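Local coordinates for Tle cognate immunity protein 4 C-terminal domain-containing protein (Pseudomonas aeruginosa PAO1, PDB 4R1D), which binds the type VI secretion lipase effector Tle4 and probably inhibits it, protecting the bacterium from its own toxin, at residues I35-D40 and T104-R109; T97-K102 and R131-R136; E225-A230 and T240-V245. All blocks are in the same frame, centred on the assembly; numbering follows the deposited sequence. Where two conformers were deposited one is given.

Interaction 1: residues I35-D40 and T104-R109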
loop_
_atom_site.group_PDB
_atom_site.type_symbol
_atom_site.label_atom_id
_atom_site.label_comp_id
_atom_site.label_asym_id
_atom_site.label_seq_id
_atom_site.Cartn_x
_atom_site.Cartn_y
_atom_site.Cartn_z
ATOM N N ILE B 35 -5.544 -15.006 -13.354
ATOM C CA ILE B 35 -6.228 -16.253 -13.636
ATOM C C ILE B 35 -5.676 -17.273 -12.644
ATOM O O ILE B 35 -4.504 -17.662 -12.705
ATOM C CB ILE B 35 -6.105 -16.712 -15.117
ATOM C CG1 ILE B 35 -6.840 -18.044 -15.309
ATOM C CG2 ILE B 35 -4.641 -16.788 -15.569
ATOM C CD1 ILE B 35 -7.333 -18.274 -16.740
ATOM N N GLU B 36 -6.533 -17.642 -11.699
ATOM C CA GLU B 36 -6.165 -18.478 -10.557
ATOM C C GLU B 36 -6.569 -19.928 -10.772
ATOM O O GLU B 36 -7.727 -20.225 -11.065
ATOM C CB GLU B 36 -6.838 -17.935 -9.291
ATOM C CG GLU B 36 -6.435 -18.672 -8.019
ATOM C CD GLU B 36 -7.286 -18.293 -6.818
ATOM O OE1 GLU B 36 -8.313 -17.608 -7.007
ATOM O OE2 GLU B 36 -6.929 -18.690 -5.681
ATOM N N TYR B 37 -5.609 -20.836 -10.616
ATOM C CA TYR B 37 -5.895 -22.262 -10.693
ATOM C C TYR B 37 -6.552 -22.735 -9.396
ATOM O O TYR B 37 -6.073 -22.443 -8.298
ATOM C CB TYR B 37 -4.607 -23.045 -10.952
ATOM C CG TYR B 37 -4.781 -24.517 -10.703
ATOM C CD1 TYR B 37 -5.516 -25.306 -11.575
ATOM C CD2 TYR B 37 -4.239 -25.111 -9.574
ATOM C CE1 TYR B 37 -5.699 -26.654 -11.331
ATOM C CE2 TYR B 37 -4.413 -26.451 -9.321
ATOM C CZ TYR B 37 -5.137 -27.217 -10.198
ATOM O OH TYR B 37 -5.293 -28.552 -9.929
ATOM N N LEU B 38 -7.651 -23.470 -9.523
ATOM C CA LEU B 38 -8.387 -23.946 -8.357
ATOM C C LEU B 38 -8.239 -25.459 -8.227
ATOM O O LEU B 38 -8.186 -26.157 -9.237
ATOM C CB LEU B 38 -9.869 -23.605 -8.507
ATOM C CG LEU B 38 -10.225 -22.135 -8.751
ATOM C CD1 LEU B 38 -11.744 -21.968 -8.918
ATOM C CD2 LEU B 38 -9.717 -21.283 -7.605
ATOM N N ASP B 39 -8.191 -25.948 -6.988
ATOM C CA ASP B 39 -8.063 -27.387 -6.720
ATOM C C ASP B 39 -9.391 -28.109 -6.889
ATOM O O ASP B 39 -9.449 -29.337 -6.825
ATOM C CB ASP B 39 -7.557 -27.627 -5.295
ATOM C CG ASP B 39 -6.116 -27.202 -5.107
ATOM O OD1 ASP B 39 -5.309 -27.415 -6.038
ATOM O OD2 ASP B 39 -5.791 -26.651 -4.032
ATOM N N ASP B 40 -10.452 -27.338 -7.103
ATOM C CA ASP B 40 -11.813 -27.864 -7.131
ATOM C C ASP B 40 -12.029 -29.041 -8.060
ATOM O O ASP B 40 -11.607 -29.020 -9.217
ATOM C CB ASP B 40 -12.801 -26.772 -7.543
ATOM C CG ASP B 40 -12.912 -25.667 -6.517
ATOM O OD1 ASP B 40 -11.886 -25.305 -5.913
ATOM O OD2 ASP B 40 -14.037 -25.166 -6.322
ATOM N N THR B 104 -8.501 -32.446 -20.663
ATOM C CA THR B 104 -8.378 -32.765 -19.249
ATOM C C THR B 104 -8.908 -31.603 -18.416
ATOM O O THR B 104 -8.471 -30.464 -18.558
ATOM C CB THR B 104 -6.927 -33.077 -18.829
ATOM O OG1 THR B 104 -6.502 -34.302 -19.439
ATOM C CG2 THR B 104 -6.846 -33.244 -17.322
ATOM N N TRP B 105 -9.845 -31.914 -17.539
ATOM C CA TRP B 105 -10.529 -30.915 -16.733
ATOM C C TRP B 105 -9.627 -30.325 -15.651
ATOM O O TRP B 105 -9.041 -31.054 -14.853
ATOM C CB TRP B 105 -11.749 -31.575 -16.095
ATOM C CG TRP B 105 -12.762 -30.647 -15.520
ATOM C CD1 TRP B 105 -13.852 -30.127 -16.156
ATOM C CD2 TRP B 105 -12.798 -30.148 -14.186
ATOM N NE1 TRP B 105 -14.567 -29.330 -15.297
ATOM C CE2 TRP B 105 -13.938 -29.326 -14.079
ATOM C CE3 TRP B 105 -11.975 -30.315 -13.068
ATOM C CZ2 TRP B 105 -14.277 -28.674 -12.901
ATOM C CZ3 TRP B 105 -12.313 -29.666 -11.900
ATOM C CH2 TRP B 105 -13.456 -28.858 -11.822
ATOM N N HIS B 106 -9.510 -29.000 -15.647
ATOM C CA HIS B 106 -8.941 -28.259 -14.525
ATOM C C HIS B 106 -9.757 -26.986 -14.437
ATOM O O HIS B 106 -10.192 -26.460 -15.463
ATOM C CB HIS B 106 -7.480 -27.873 -14.767
ATOM C CG HIS B 106 -6.576 -29.037 -15.022
ATOM N ND1 HIS B 106 -6.230 -29.940 -14.038
ATOM C CD2 HIS B 106 -5.941 -29.442 -16.146
ATOM C CE1 HIS B 106 -5.421 -30.853 -14.548
ATOM N NE2 HIS B 106 -5.233 -30.576 -15.826
ATOM N N VAL B 107 -9.943 -26.485 -13.228
ATOM C CA VAL B 107 -10.777 -25.305 -13.018
ATOM C C VAL B 107 -9.963 -24.049 -12.731
ATOM O O VAL B 107 -8.942 -24.118 -12.061
ATOM C CB VAL B 107 -11.746 -25.541 -11.855
ATOM C CG1 VAL B 107 -11.874 -24.300 -11.010
ATOM C CG2 VAL B 107 -13.081 -25.936 -12.391
ATOM N N TYR B 108 -10.427 -22.911 -13.247
ATOM C CA TYR B 108 -9.768 -21.628 -13.016
ATOM C C TYR B 108 -10.773 -20.543 -12.689
ATOM O O TYR B 108 -11.895 -20.555 -13.200
ATOM C CB TYR B 108 -8.968 -21.210 -14.255
ATOM C CG TYR B 108 -7.970 -22.255 -14.668
ATOM C CD1 TYR B 108 -6.631 -22.151 -14.307
ATOM C CD2 TYR B 108 -8.379 -23.375 -15.387
ATOM C CE1 TYR B 108 -5.724 -23.120 -14.673
ATOM C CE2 TYR B 108 -7.489 -24.343 -15.744
ATOM C CZ TYR B 108 -6.164 -24.218 -15.394
ATOM O OH TYR B 108 -5.286 -25.205 -15.776
ATOM N N ARG B 109 -10.352 -19.595 -11.853
ATOM C CA ARG B 109 -11.151 -18.414 -11.570
ATOM C C ARG B 109 -10.436 -17.198 -12.152
ATOM O O ARG B 109 -9.246 -17.021 -11.934
ATOM C CB ARG B 109 -11.326 -18.229 -10.067
ATOM C CG ARG B 109 -12.155 -17.013 -9.713
ATOM C CD ARG B 109 -12.184 -16.770 -8.211
ATOM N NE ARG B 109 -13.302 -15.908 -7.835
ATOM C CZ ARG B 109 -13.542 -15.486 -6.596
ATOM N NH1 ARG B 109 -12.734 -15.833 -5.606
ATOM N NH2 ARG B 109 -14.595 -14.712 -6.346
HETATM O O HOH W 1 -10.162 -17.233 -5.167
HETATM O O HOH W 2 -7.431 -29.755 -11.352
#

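Interaction 2: residues T97-K102 and R131-R136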
loop_
_atom_site.group_PDB
_atom_site.type_symbol
_atom_site.label_atom_id
_atom_site.label_comp_id
_atom_site.label_asym_id
_atom_site.label_seq_id
_atom_site.Cartn_x
_atom_site.Cartn_y
_atom_site.Cartn_z
ATOM N N THR B 97 -15.370 -14.881 -13.627
ATOM C CA THR B 97 -15.472 -15.990 -14.587
ATOM C C THR B 97 -14.824 -17.276 -14.092
ATOM O O THR B 97 -13.724 -17.262 -13.524
ATOM C CB THR B 97 -14.864 -15.672 -15.966
ATOM O OG1 THR B 97 -13.443 -15.570 -15.858
ATOM C CG2 THR B 97 -15.454 -14.385 -16.579
ATOM N N TYR B 98 -15.511 -18.385 -14.326
ATOM C CA TYR B 98 -14.980 -19.706 -14.018
ATOM C C TYR B 98 -14.855 -20.465 -15.328
ATOM O O TYR B 98 -15.783 -20.487 -16.142
ATOM C CB TYR B 98 -15.900 -20.415 -13.022
ATOM C CG TYR B 98 -15.975 -19.643 -11.731
ATOM C CD1 TYR B 98 -15.102 -19.919 -10.697
ATOM C CD2 TYR B 98 -16.861 -18.574 -11.578
ATOM C CE1 TYR B 98 -15.126 -19.193 -9.523
ATOM C CE2 TYR B 98 -16.894 -17.839 -10.403
ATOM C CZ TYR B 98 -16.018 -18.156 -9.381
ATOM O OH TYR B 98 -16.024 -17.448 -8.203
ATOM N N VAL B 99 -13.692 -21.055 -15.552
ATOM C CA VAL B 99 -13.407 -21.655 -16.852
ATOM C C VAL B 99 -12.573 -22.908 -16.663
ATOM O O VAL B 99 -11.768 -22.993 -15.733
ATOM C CB VAL B 99 -12.689 -20.659 -17.793
ATOM C CG1 VAL B 99 -11.326 -20.253 -17.235
ATOM C CG2 VAL B 99 -12.559 -21.235 -19.202
ATOM N N THR B 100 -12.779 -23.885 -17.540
ATOM C CA THR B 100 -12.103 -25.170 -17.427
ATOM C C THR B 100 -11.263 -25.474 -18.658
ATOM O O THR B 100 -11.601 -25.078 -19.763
ATOM C CB THR B 100 -13.130 -26.301 -17.243
ATOM O OG1 THR B 100 -14.082 -26.253 -18.313
ATOM C CG2 THR B 100 -13.856 -26.132 -15.925
ATOM N N SER B 101 -10.158 -26.184 -18.462
ATOM C CA SER B 101 -9.322 -26.599 -19.576
ATOM C C SER B 101 -9.920 -27.841 -20.233
ATOM O O SER B 101 -10.721 -28.553 -19.616
ATOM C CB SER B 101 -7.913 -26.909 -19.076
ATOM O OG SER B 101 -7.974 -27.805 -17.978
ATOM N N LYS B 102 -9.540 -28.071 -21.487
ATOM C CA LYS B 102 -9.945 -29.272 -22.217
ATOM C C LYS B 102 -8.731 -29.855 -22.925
ATOM O O LYS B 102 -7.817 -29.125 -23.319
ATOM C CB LYS B 102 -11.031 -28.944 -23.250
ATOM C CG LYS B 102 -12.211 -28.180 -22.685
ATOM C CD LYS B 102 -12.857 -28.921 -21.532
ATOM C CE LYS B 102 -13.650 -27.974 -20.644
ATOM N NZ LYS B 102 -14.273 -28.674 -19.491
ATOM N N ARG B 131 -12.976 -21.366 -25.281
ATOM C CA ARG B 131 -12.598 -22.126 -26.472
ATOM C C ARG B 131 -11.115 -22.472 -26.488
ATOM O O ARG B 131 -10.738 -23.545 -26.952
ATOM C CB ARG B 131 -12.931 -21.357 -27.755
ATOM C CG ARG B 131 -14.415 -21.199 -28.034
ATOM C CD ARG B 131 -14.667 -20.714 -29.462
ATOM N NE ARG B 131 -14.142 -19.374 -29.711
ATOM C CZ ARG B 131 -14.826 -18.252 -29.504
ATOM N NH1 ARG B 131 -16.067 -18.306 -29.037
ATOM N NH2 ARG B 131 -14.267 -17.076 -29.763
ATOM N N ASN B 132 -10.282 -21.561 -25.983
ATOM C CA ASN B 132 -8.835 -21.663 -26.153
ATOM C C ASN B 132 -8.066 -22.320 -25.000
ATOM O O ASN B 132 -6.868 -22.575 -25.131
ATOM C CB ASN B 132 -8.226 -20.277 -26.408
ATOM C CG ASN B 132 -8.800 -19.586 -27.646
ATOM O OD1 ASN B 132 -9.270 -20.233 -28.587
ATOM N ND2 ASN B 132 -8.741 -18.261 -27.652
ATOM N N LEU B 133 -8.728 -22.587 -23.879
ATOM C CA LEU B 133 -8.005 -23.090 -22.703
ATOM C C LEU B 133 -7.712 -24.590 -22.832
ATOM O O LEU B 133 -8.607 -25.407 -22.681
ATOM C CB LEU B 133 -8.775 -22.793 -21.412
ATOM C CG LEU B 133 -7.972 -22.974 -20.114
ATOM C CD1 LEU B 133 -6.681 -22.160 -20.146
ATOM C CD2 LEU B 133 -8.802 -22.616 -18.887
ATOM N N ARG B 134 -6.456 -24.930 -23.116
ATOM C CA ARG B 134 -6.067 -26.316 -23.387
ATOM C C ARG B 134 -5.291 -26.882 -22.209
ATOM O O ARG B 134 -4.401 -26.227 -21.681
ATOM C CB ARG B 134 -5.172 -26.386 -24.625
ATOM C CG ARG B 134 -5.765 -25.792 -25.890
ATOM C CD ARG B 134 -6.634 -26.783 -26.651
ATOM N NE ARG B 134 -6.656 -26.472 -28.079
ATOM C CZ ARG B 134 -7.559 -25.693 -28.669
ATOM N NH1 ARG B 134 -8.534 -25.142 -27.958
ATOM N NH2 ARG B 134 -7.490 -25.469 -29.976
ATOM N N SER B 135 -5.608 -28.107 -21.805
ATOM C CA SER B 135 -4.869 -28.737 -20.713
ATOM C C SER B 135 -3.463 -29.185 -21.149
ATOM O O SER B 135 -3.223 -29.472 -22.335
ATOM C CB SER B 135 -5.658 -29.937 -20.188
ATOM O OG SER B 135 -5.950 -30.819 -21.264
ATOM N N ARG B 136 -2.539 -29.245 -20.190
ATOM C CA ARG B 136 -1.217 -29.828 -20.401
ATOM C C ARG B 136 -0.749 -30.430 -19.075
ATOM O O ARG B 136 -1.216 -30.028 -18.010
ATOM C CB ARG B 136 -0.203 -28.776 -20.902
ATOM C CG ARG B 136 0.247 -27.768 -19.828
ATOM C CD ARG B 136 1.183 -26.667 -20.360
ATOM N NE ARG B 136 1.442 -25.721 -19.273
ATOM C CZ ARG B 136 2.529 -25.727 -18.503
ATOM N NH1 ARG B 136 3.504 -26.595 -18.723
ATOM N NH2 ARG B 136 2.647 -24.846 -17.515
#

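Interaction 3: residues E225-A230 and T240-V245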
loop_
_atom_site.group_PDB
_atom_site.type_symbol
_atom_site.label_atom_id
_atom_site.label_comp_id
_atom_site.label_asym_id
_atom_site.label_seq_id
_atom_site.Cartn_x
_atom_site.Cartn_y
_atom_site.Cartn_z
ATOM N N GLU B 225 19.625 -6.149 -20.973
ATOM C CA GLU B 225 20.707 -5.403 -20.347
ATOM C C GLU B 225 20.640 -5.668 -18.852
ATOM O O GLU B 225 19.573 -5.968 -18.331
ATOM C CB GLU B 225 20.592 -3.912 -20.661
ATOM C CG GLU B 225 20.680 -3.637 -22.166
ATOM C CD GLU B 225 20.901 -2.169 -22.511
ATOM O OE1 GLU B 225 20.467 -1.292 -21.734
ATOM O OE2 GLU B 225 21.514 -1.901 -23.570
ATOM N N GLU B 226 21.771 -5.582 -18.168
ATOM C CA GLU B 226 21.799 -5.946 -16.757
ATOM C C GLU B 226 22.609 -4.974 -15.919
ATOM O O GLU B 226 23.480 -4.273 -16.420
ATOM C CB GLU B 226 22.359 -7.360 -16.583
ATOM C CG GLU B 226 23.845 -7.444 -16.818
ATOM C CD GLU B 226 24.368 -8.869 -16.786
ATOM O OE1 GLU B 226 23.617 -9.786 -16.376
ATOM O OE2 GLU B 226 25.533 -9.062 -17.183
ATOM N N TYR B 227 22.322 -4.975 -14.626
ATOM C CA TYR B 227 23.002 -4.130 -13.679
ATOM C C TYR B 227 23.067 -4.978 -12.426
ATOM O O TYR B 227 22.036 -5.406 -11.913
ATOM C CB TYR B 227 22.166 -2.861 -13.438
ATOM C CG TYR B 227 22.970 -1.634 -13.072
ATOM C CD1 TYR B 227 24.047 -1.716 -12.203
ATOM C CD2 TYR B 227 22.653 -0.395 -13.606
ATOM C CE1 TYR B 227 24.785 -0.587 -11.865
ATOM C CE2 TYR B 227 23.384 0.741 -13.276
ATOM C CZ TYR B 227 24.449 0.634 -12.403
ATOM O OH TYR B 227 25.188 1.748 -12.070
ATOM N N LEU B 228 24.273 -5.251 -11.942
ATOM C CA LEU B 228 24.452 -6.199 -10.847
ATOM C C LEU B 228 25.225 -5.542 -9.715
ATOM O O LEU B 228 26.355 -5.093 -9.918
ATOM C CB LEU B 228 25.248 -7.424 -11.336
ATOM C CG LEU B 228 24.533 -8.629 -11.954
ATOM C CD1 LEU B 228 23.534 -8.262 -13.024
ATOM C CD2 LEU B 228 25.565 -9.612 -12.511
ATOM N N VAL B 229 24.635 -5.480 -8.526
ATOM C CA VAL B 229 25.328 -4.860 -7.407
ATOM C C VAL B 229 25.372 -5.794 -6.201
ATOM O O VAL B 229 24.575 -6.719 -6.089
ATOM C CB VAL B 229 24.699 -3.499 -7.019
ATOM C CG1 VAL B 229 24.569 -2.599 -8.254
ATOM C CG2 VAL B 229 23.350 -3.696 -6.359
ATOM N N ALA B 230 26.333 -5.565 -5.321
ATOM C CA ALA B 230 26.429 -6.337 -4.097
ATOM C C ALA B 230 26.990 -5.437 -3.015
ATOM O O ALA B 230 27.640 -4.428 -3.306
ATOM C CB ALA B 230 27.312 -7.551 -4.295
ATOM N N THR B 240 21.848 -7.451 -5.430
ATOM C CA THR B 240 20.694 -7.130 -6.265
ATOM C C THR B 240 21.114 -7.182 -7.730
ATOM O O THR B 240 21.898 -6.355 -8.191
ATOM C CB THR B 240 20.087 -5.769 -5.916
ATOM O OG1 THR B 240 19.683 -5.771 -4.539
ATOM C CG2 THR B 240 18.864 -5.508 -6.772
ATOM N N PHE B 241 20.630 -8.211 -8.423
ATOM C CA PHE B 241 20.951 -8.455 -9.823
ATOM C C PHE B 241 19.693 -8.180 -10.627
ATOM O O PHE B 241 18.619 -8.695 -10.298
ATOM C CB PHE B 241 21.373 -9.914 -10.048
ATOM C CG PHE B 241 22.658 -10.297 -9.368
ATOM C CD1 PHE B 241 23.397 -9.365 -8.650
ATOM C CD2 PHE B 241 23.118 -11.606 -9.437
ATOM C CE1 PHE B 241 24.578 -9.727 -8.020
ATOM C CE2 PHE B 241 24.294 -11.977 -8.804
ATOM C CZ PHE B 241 25.026 -11.039 -8.100
ATOM N N MET B 242 19.825 -7.350 -11.661
ATOM C CA MET B 242 18.676 -6.849 -12.423
ATOM C C MET B 242 18.907 -7.039 -13.926
ATOM O O MET B 242 19.974 -6.708 -14.418
ATOM C CB MET B 242 18.495 -5.356 -12.119
ATOM C CG MET B 242 18.292 -5.082 -10.635
ATOM S SD MET B 242 18.547 -3.356 -10.168
ATOM C CE MET B 242 20.327 -3.316 -9.960
ATOM N N TRP B 243 17.913 -7.568 -14.640
ATOM C CA TRP B 243 18.036 -7.845 -16.073
ATOM C C TRP B 243 16.703 -7.507 -16.723
ATOM O O TRP B 243 15.657 -7.851 -16.190
ATOM C CB TRP B 243 18.347 -9.332 -16.267
ATOM C CG TRP B 243 18.560 -9.806 -17.696
ATOM C CD1 TRP B 243 19.751 -9.862 -18.369
ATOM C CD2 TRP B 243 17.571 -10.355 -18.588
ATOM N NE1 TRP B 243 19.559 -10.393 -19.626
ATOM C CE2 TRP B 243 18.233 -10.696 -19.790
ATOM C CE3 TRP B 243 16.189 -10.578 -18.494
ATOM C CZ2 TRP B 243 17.567 -11.255 -20.887
ATOM C CZ3 TRP B 243 15.519 -11.130 -19.591
ATOM C CH2 TRP B 243 16.214 -11.467 -20.774
ATOM N N GLU B 244 16.742 -6.830 -17.867
ATOM C CA GLU B 244 15.518 -6.430 -18.514
ATOM C C GLU B 244 15.654 -6.338 -20.022
ATOM O O GLU B 244 16.704 -5.957 -20.554
ATOM C CB GLU B 244 15.053 -5.075 -17.960
ATOM C CG GLU B 244 13.682 -4.644 -18.471
ATOM C CD GLU B 244 13.127 -3.460 -17.697
ATOM O OE1 GLU B 244 13.494 -3.298 -16.517
ATOM O OE2 GLU B 244 12.321 -2.695 -18.273
ATOM N N VAL B 245 14.579 -6.742 -20.684
ATOM C CA VAL B 245 14.351 -6.470 -22.088
ATOM C C VAL B 245 13.189 -5.490 -22.118
ATOM O O VAL B 245 12.100 -5.794 -21.630
ATOM C CB VAL B 245 13.944 -7.749 -22.835
ATOM C CG1 VAL B 245 13.430 -7.406 -24.243
ATOM C CG2 VAL B 245 15.111 -8.735 -22.873
#

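Interaction 1: residues I35-D40 and T104-R109
Glu36 and Arg109 face each other as an antiparallel hydrogen-bonded pair. Glu36 N donates a hydrogen bond to Arg109 O at 2.8 Å, with a nearly straight N-H...O angle of 172°, and Arg109 N returns the bond to Glu36 O. Further on, Leu38 N reaches Val107 O at 2.9 Å. The Glu36 and Arg109 side chains have CG anti to the backbone N (chi1 -176° in Glu36), so both set out side by side, and one water spans Glu36 OE1 and Arg109 NH1. These charged ends stay 5.0 Å apart at Glu36 OE1 and Arg109 NH1, and Arg109 NH2 pairs instead with Asp96. Long, flexible chains suit this partly exposed strip. On the other sheet face, the edge of the Tyr37 ring is turned to the face of Tyr108 in an offset edge-to-face pair, its planes at 61° and Tyr37 CD1 3.8 Å from Tyr108 CE1. A second water joins Tyr37 OH to His106 ND1, while Tyr108 OH bonds to Asp150 O. Ile35 CG1 packs on Tyr108 CB at 4.0 Å. Strand 33-38 lies against strand 107-115, whose Tyr108 meets Val99 of strand 92-100; helix 42-58 covers the face of Leu38, Val107 and Arg109.

Interaction 2: residues T97-K102 and R131-R136
Lys102 O accepts a hydrogen bond from Ser135 N at 2.9 Å, and Ser135 OG lies nearby at 3.3 Å from Lys102 O, at most a weak bond. With Lys102 N bonded to Leu133 O at 3.1 Å, this makes a single beta bridge between Lys102 and Arg134, where the chain leaving strand 92-100 meets the short strand that follows helix 119-132. The Ser135 N-H approaches from well above the plane of the Lys102 carbonyl, 52° out of it, yet its N-H...O angle is a fairly straight 166°. Serine is small enough to lie close to this backbone, and the hydroxyls of Ser135 and Ser101 both reach Thr104, at its N and O respectively, tying the following turn to the bridge. Leu133, the first residue to leave the helical conformation, supplies the apolar part. Its CG is anti to the backbone N (chi1 -166°), which sets CG 3.9 Å from Ser101 CA, and the side chain also packs on Tyr108, Ala152 and Ile154. A branched aliphatic residue suits this buried place between strands. Ser101 CB sits 4.1 Å from Leu133 CG, and Leu133 CD2 lies 3.8 Å from Val99 CG1.

Interaction 3: residues E225-A230 and T240-V245
A beta hairpin formed by strands 225-233 and 236-245 brings these segments together, with six backbone hydrogen bonds in three reciprocal pairs. Glu225 and Glu244, Tyr227 and Met242, and Val229 and Thr240 are the hydrogen-bonded pairs; both bonds of the last pair, Val229 N to Thr240 O and Thr240 N to Val229 O, measure 2.9 Å and are nearly straight at 173°. The non-hydrogen-bonded pairs put Glu226, Leu228, Phe241 and Trp243 on one face. There Leu228 CG sits over the Phe241 ring in a CH-pi contact, 3.9 Å from its centroid and 26° off the normal. Glu226 CB meets the edge of Trp243, 4.0 Å from CD1. On the opposite face Met242 bends at chi3 (-84°), turning CE to within 4.0 Å of Tyr227 CB, and Val229 CG2 lies 3.9 Å from Thr240 CB. Beta-branched Val229 and Thr240 suit an extended chain, and with Met242 they pack on Leu91, Ile88 and Trp96 of the partner chain. Helix 281-292 covers Leu228 and Trp243. The salt bridge of Glu226 to Arg213, with bonds to His217 and Trp288, would be expected to stabilise its buried carboxylate.

In the fold
Interactions 1 and 2 are neighbours in the Tle cognate immunity protein 4 N-terminal domain, their centres 8 Å apart, and their segments alternate along the chain. Strands 92-100 and 107-115 run side by side and connect them directly, through probable hydrogen bonds from Tyr108 N to Val99 O and from Ser101 N to His106 O. Interaction 3 comes later in the chain, in the C-terminal domain and on the opposite side of the chain's centre, about 35 Å from interaction 1 and 36 Å from interaction 2 between centres. Among the three, it alone touches the partner chain: the first two join strands within the N-terminal domain, while the hairpin contributes to the Tle4-Tli4 interface.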